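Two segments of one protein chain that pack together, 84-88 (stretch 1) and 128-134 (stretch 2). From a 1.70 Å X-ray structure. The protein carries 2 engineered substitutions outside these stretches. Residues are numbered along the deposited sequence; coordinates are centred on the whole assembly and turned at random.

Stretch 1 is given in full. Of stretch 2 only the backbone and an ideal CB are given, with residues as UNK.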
ATOM      1  N   THR A  84      -0.771  -7.334  -4.886  1.00 17.70           N
ATOM      2  CA  THR A  84      -1.730  -8.090  -5.698  1.00 18.90           C
ATOM      3  C   THR A  84      -3.139  -7.834  -5.176  1.00 18.92           C
ATOM      4  O   THR A  84      -3.413  -8.018  -3.968  1.00 17.88           O
ATOM      5  CB  THR A  84      -1.452  -9.600  -5.642  1.00 18.69           C
ATOM      6  OG1 THR A  84      -0.151  -9.887  -6.153  1.00 21.21           O
ATOM      7  CG2 THR A  84      -2.508 -10.376  -6.468  1.00 20.93           C
ATOM      8  N   ASN A  85      -4.006  -7.372  -6.078  1.00 19.76           N
ATOM      9  CA  ASN A  85      -5.407  -7.077  -5.807  1.00 19.74           C
ATOM     10  C   ASN A  85      -5.686  -5.982  -4.766  1.00 19.11           C
ATOM     11  O   ASN A  85      -6.811  -5.853  -4.278  1.00 19.46           O
ATOM     12  CB  ASN A  85      -6.156  -8.367  -5.434  1.00 19.66           C
ATOM     13  CG  ASN A  85      -6.353  -9.291  -6.628  1.00 22.75           C
ATOM     14  OD1 ASN A  85      -6.805  -8.849  -7.681  1.00 25.26           O
ATOM     15  ND2 ASN A  85      -6.042 -10.567  -6.456  1.00 28.27           N
ATOM     16  N   ALA A  86      -4.677  -5.181  -4.445  1.00 17.41           N
ATOM     17  CA  ALA A  86      -4.841  -4.132  -3.480  1.00 16.20           C
ATOM     18  C   ALA A  86      -5.614  -2.993  -4.129  1.00 16.24           C
ATOM     19  O   ALA A  86      -5.397  -2.667  -5.322  1.00 17.46           O
ATOM     20  CB  ALA A  86      -3.465  -3.653  -2.962  1.00 15.68           C
ATOM     21  N   ASN A  87      -6.528  -2.409  -3.379  1.00 14.58           N
ATOM     22  CA  ASN A  87      -7.270  -1.258  -3.876  1.00 16.01           C
ATOM     23  C   ASN A  87      -6.642   0.058  -3.391  1.00 14.77           C
ATOM     24  O   ASN A  87      -6.737   0.426  -2.210  1.00 14.92           O
ATOM     25  CB  ASN A  87      -8.786  -1.350  -3.571  1.00 15.83           C
ATOM     26  CG  ASN A  87      -9.579  -0.211  -4.198  1.00 18.66           C
ATOM     27  OD1 ASN A  87      -9.025   0.640  -4.900  1.00 19.04           O
ATOM     28  ND2 ASN A  87     -10.888  -0.187  -3.955  1.00 19.03           N
ATOM     29  N   LEU A  88      -5.927   0.756  -4.289  1.00 14.60           N
ATOM     30  CA  LEU A  88      -5.358   2.056  -3.914  1.00 14.20           C
ATOM     31  C   LEU A  88      -6.162   3.257  -4.387  1.00 15.61           C
ATOM     32  O   LEU A  88      -5.633   4.350  -4.487  1.00 14.31           O
ATOM     33  CB  LEU A  88      -3.859   2.177  -4.354  1.00 14.21           C
ATOM     34  CG  LEU A  88      -2.939   1.118  -3.726  1.00 13.56           C
ATOM     35  CD1 LEU A  88      -2.854  -0.118  -4.612  1.00 15.74           C
ATOM     36  CD2 LEU A  88      -1.555   1.666  -3.530  1.00 16.71           C
ATOM     37  N   UNK A 128      -3.103  -7.234 -15.047  1.00 28.24           N
ATOM     38  CA  UNK A 128      -4.145  -7.831 -14.236  1.00 27.80           C
ATOM     39  C   UNK A 128      -5.366  -6.992 -14.035  1.00 28.08           C
ATOM     40  O   UNK A 128      -5.434  -5.801 -14.438  1.00 28.10           O
ATOM     41  CB  UNK A 128      -3.574  -8.192 -12.863  1.00 27.80           C
ATOM     42  N   UNK A 129      -6.349  -7.634 -13.399  1.00 27.57           N
ATOM     43  CA  UNK A 129      -7.593  -6.996 -13.041  1.00 28.33           C
ATOM     44  C   UNK A 129      -7.768  -7.209 -11.548  1.00 27.33           C
ATOM     45  O   UNK A 129      -7.463  -8.277 -11.019  1.00 27.32           O
ATOM     46  CB  UNK A 129      -8.773  -7.549 -13.843  1.00 28.33           C
ATOM     47  N   UNK A 130      -8.262  -6.176 -10.907  1.00 27.41           N
ATOM     48  CA  UNK A 130      -8.475  -6.178  -9.467  1.00 27.51           C
ATOM     49  C   UNK A 130      -9.618  -7.124  -9.084  1.00 27.74           C
ATOM     50  O   UNK A 130     -10.770  -6.850  -9.448  1.00 29.19           O
ATOM     51  CB  UNK A 130      -8.771  -4.760  -8.974  1.00 27.51           C
ATOM     52  N   UNK A 131      -9.289  -8.211  -8.372  1.00 27.48           N
ATOM     53  CA  UNK A 131     -10.279  -9.236  -7.935  1.00 27.26           C
ATOM     54  C   UNK A 131     -11.496  -8.606  -7.299  1.00 26.83           C
ATOM     55  O   UNK A 131     -12.555  -9.239  -7.230  1.00 27.04           O
ATOM     56  CB  UNK A 131      -9.645 -10.213  -6.943  1.00 27.26           C
ATOM     57  N   UNK A 132     -11.324  -7.376  -6.809  1.00 26.74           N
ATOM     58  CA  UNK A 132     -12.360  -6.630  -6.088  1.00 26.92           C
ATOM     59  C   UNK A 132     -13.125  -5.673  -6.978  1.00 26.99           C
ATOM     60  O   UNK A 132     -14.350  -5.674  -6.961  1.00 26.84           O
ATOM     61  CB  UNK A 132     -11.734  -5.850  -4.930  1.00 26.92           C
ATOM     62  N   UNK A 133     -12.420  -4.873  -7.780  1.00 27.25           N
ATOM     63  CA  UNK A 133     -13.083  -3.812  -8.545  1.00 27.49           C
ATOM     64  C   UNK A 133     -13.270  -4.119 -10.046  1.00 27.47           C
ATOM     65  O   UNK A 133     -14.023  -3.440 -10.726  1.00 27.92           O
ATOM     66  CB  UNK A 133     -12.277  -2.520  -8.399  1.00 27.49           C
ATOM     67  N   UNK A 134     -12.567  -5.102 -10.575  1.00 28.23           N
ATOM     68  CA  UNK A 134     -12.660  -5.326 -12.019  1.00 29.19           C
ATOM     69  C   UNK A 134     -12.179  -4.122 -12.848  1.00 29.83           C
ATOM     70  O   UNK A 134     -12.535  -3.967 -14.033  1.00 29.99           O
ATOM     71  CB  UNK A 134     -14.106  -5.657 -12.392  1.00 29.19           C
TER

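Position 128 has nothing of stretch 1 within 5.5 Å of its ideal CB. Positive phi by itself favours glycine, and the residue is Gly 128.

Position 129 has an extended backbone, and its CA-to-CB bond points away from stretch 1. Stretch 1 sets little limit on the side chain. A beta-branched residue suits the extended backbone, and many others would fit. The residue is Val 129, with chi1 in the t rotamer.

The CA of position 130 and the CA of Asn 85 are the nearest CA pair, 4.9 Å apart. CA-to-CB points sideways. The ideal CB of 130 is 4.7 Å from Asn 85 OD1 and 5.4 Å from Ala 86 O. Stretch 1 therefore offers mainly acceptors here, including the carbonyl of Asn 85. A side chain of medium length with a donor at its end would suit, such as Asn or Gln. The backbone N of 133 also favours an acceptor on the same side chain. Asn 130 supplies both. With chi1 in t, its end comes nearer to stretch 1, and Asn 130 ND2 lies 3.1 Å from Asn 85 O. Asn 130 OD1 accepts a hydrogen bond from N of 133 at 2.6 Å. The turn is also held by its backbone: N of 134 donates to Asn 130 O at 2.7 Å.

At position 131 the backbone N lies 2.7 Å from Asn 85 OD1, and the hydrogen bond is nearly straight at 170°. Any residue with a free backbone donor could make it, so proline is excluded. The ideal CB of 131 fits closely against Asn 85 OD1, at 3.2 Å. Glycine or alanine makes no further demands, and a longer side chain would have to lead away from OD1. The residue is Ala 131, whose CB lies 3.3 Å from Asn 85 OD1.

Position 132 points its CB toward stretch 1, but the atom nearest the ideal CB, Asn 85 O, is 5.0 Å away. There is room for many side chains. A polar one could turn toward the Asn 85 carbonyl, but nothing requires it. It is Thr 132, whose OG1 is hydrogen-bonded elsewhere in the structure.

Position 133 also points toward stretch 1, with Asn 87 ND2, a donor, 5.2 Å from the ideal CB. An acceptor such as Asn, Asp or Ser would be reasonable, and so would a short branched side chain, Val or Thr. It is Thr 133, chi1 in p. Its methyl CG2 lies 3.7 Å from Asn 87 ND2, a contact and not a hydrogen bond. Its OG1 is hydrogen-bonded to a residue just outside the stretches.

Position 134 is out of reach. Its phi is 61°, favouring glycine, and it is Gly 134.

Stretch 2, residues 128-134: GVNATTG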
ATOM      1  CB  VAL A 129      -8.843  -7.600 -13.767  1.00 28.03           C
ATOM      2  CG1 VAL A 129      -9.978  -6.586 -13.782  1.00 29.78           C
ATOM      3  CG2 VAL A 129      -8.497  -8.016 -15.201  1.00 30.22           C
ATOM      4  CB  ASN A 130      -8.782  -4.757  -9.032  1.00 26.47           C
ATOM      5  CG  ASN A 130      -8.880  -4.615  -7.529  1.00 27.54           C
ATOM      6  OD1 ASN A 130      -9.966  -4.684  -6.974  1.00 25.27           O
ATOM      7  ND2 ASN A 130      -7.750  -4.412  -6.866  1.00 25.69           N
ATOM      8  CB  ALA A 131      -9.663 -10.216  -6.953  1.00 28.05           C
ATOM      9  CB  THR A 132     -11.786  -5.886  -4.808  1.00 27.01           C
ATOM     10  OG1 THR A 132     -11.389  -6.863  -3.838  1.00 28.52           O
ATOM     11  CG2 THR A 132     -12.800  -4.939  -4.197  1.00 25.46           C
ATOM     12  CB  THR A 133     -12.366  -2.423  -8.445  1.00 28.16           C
ATOM     13  OG1 THR A 133     -11.117  -2.475  -9.151  1.00 26.13           O
ATOM     14  CG2 THR A 133     -12.151  -1.978  -6.981  1.00 28.78           C
TER
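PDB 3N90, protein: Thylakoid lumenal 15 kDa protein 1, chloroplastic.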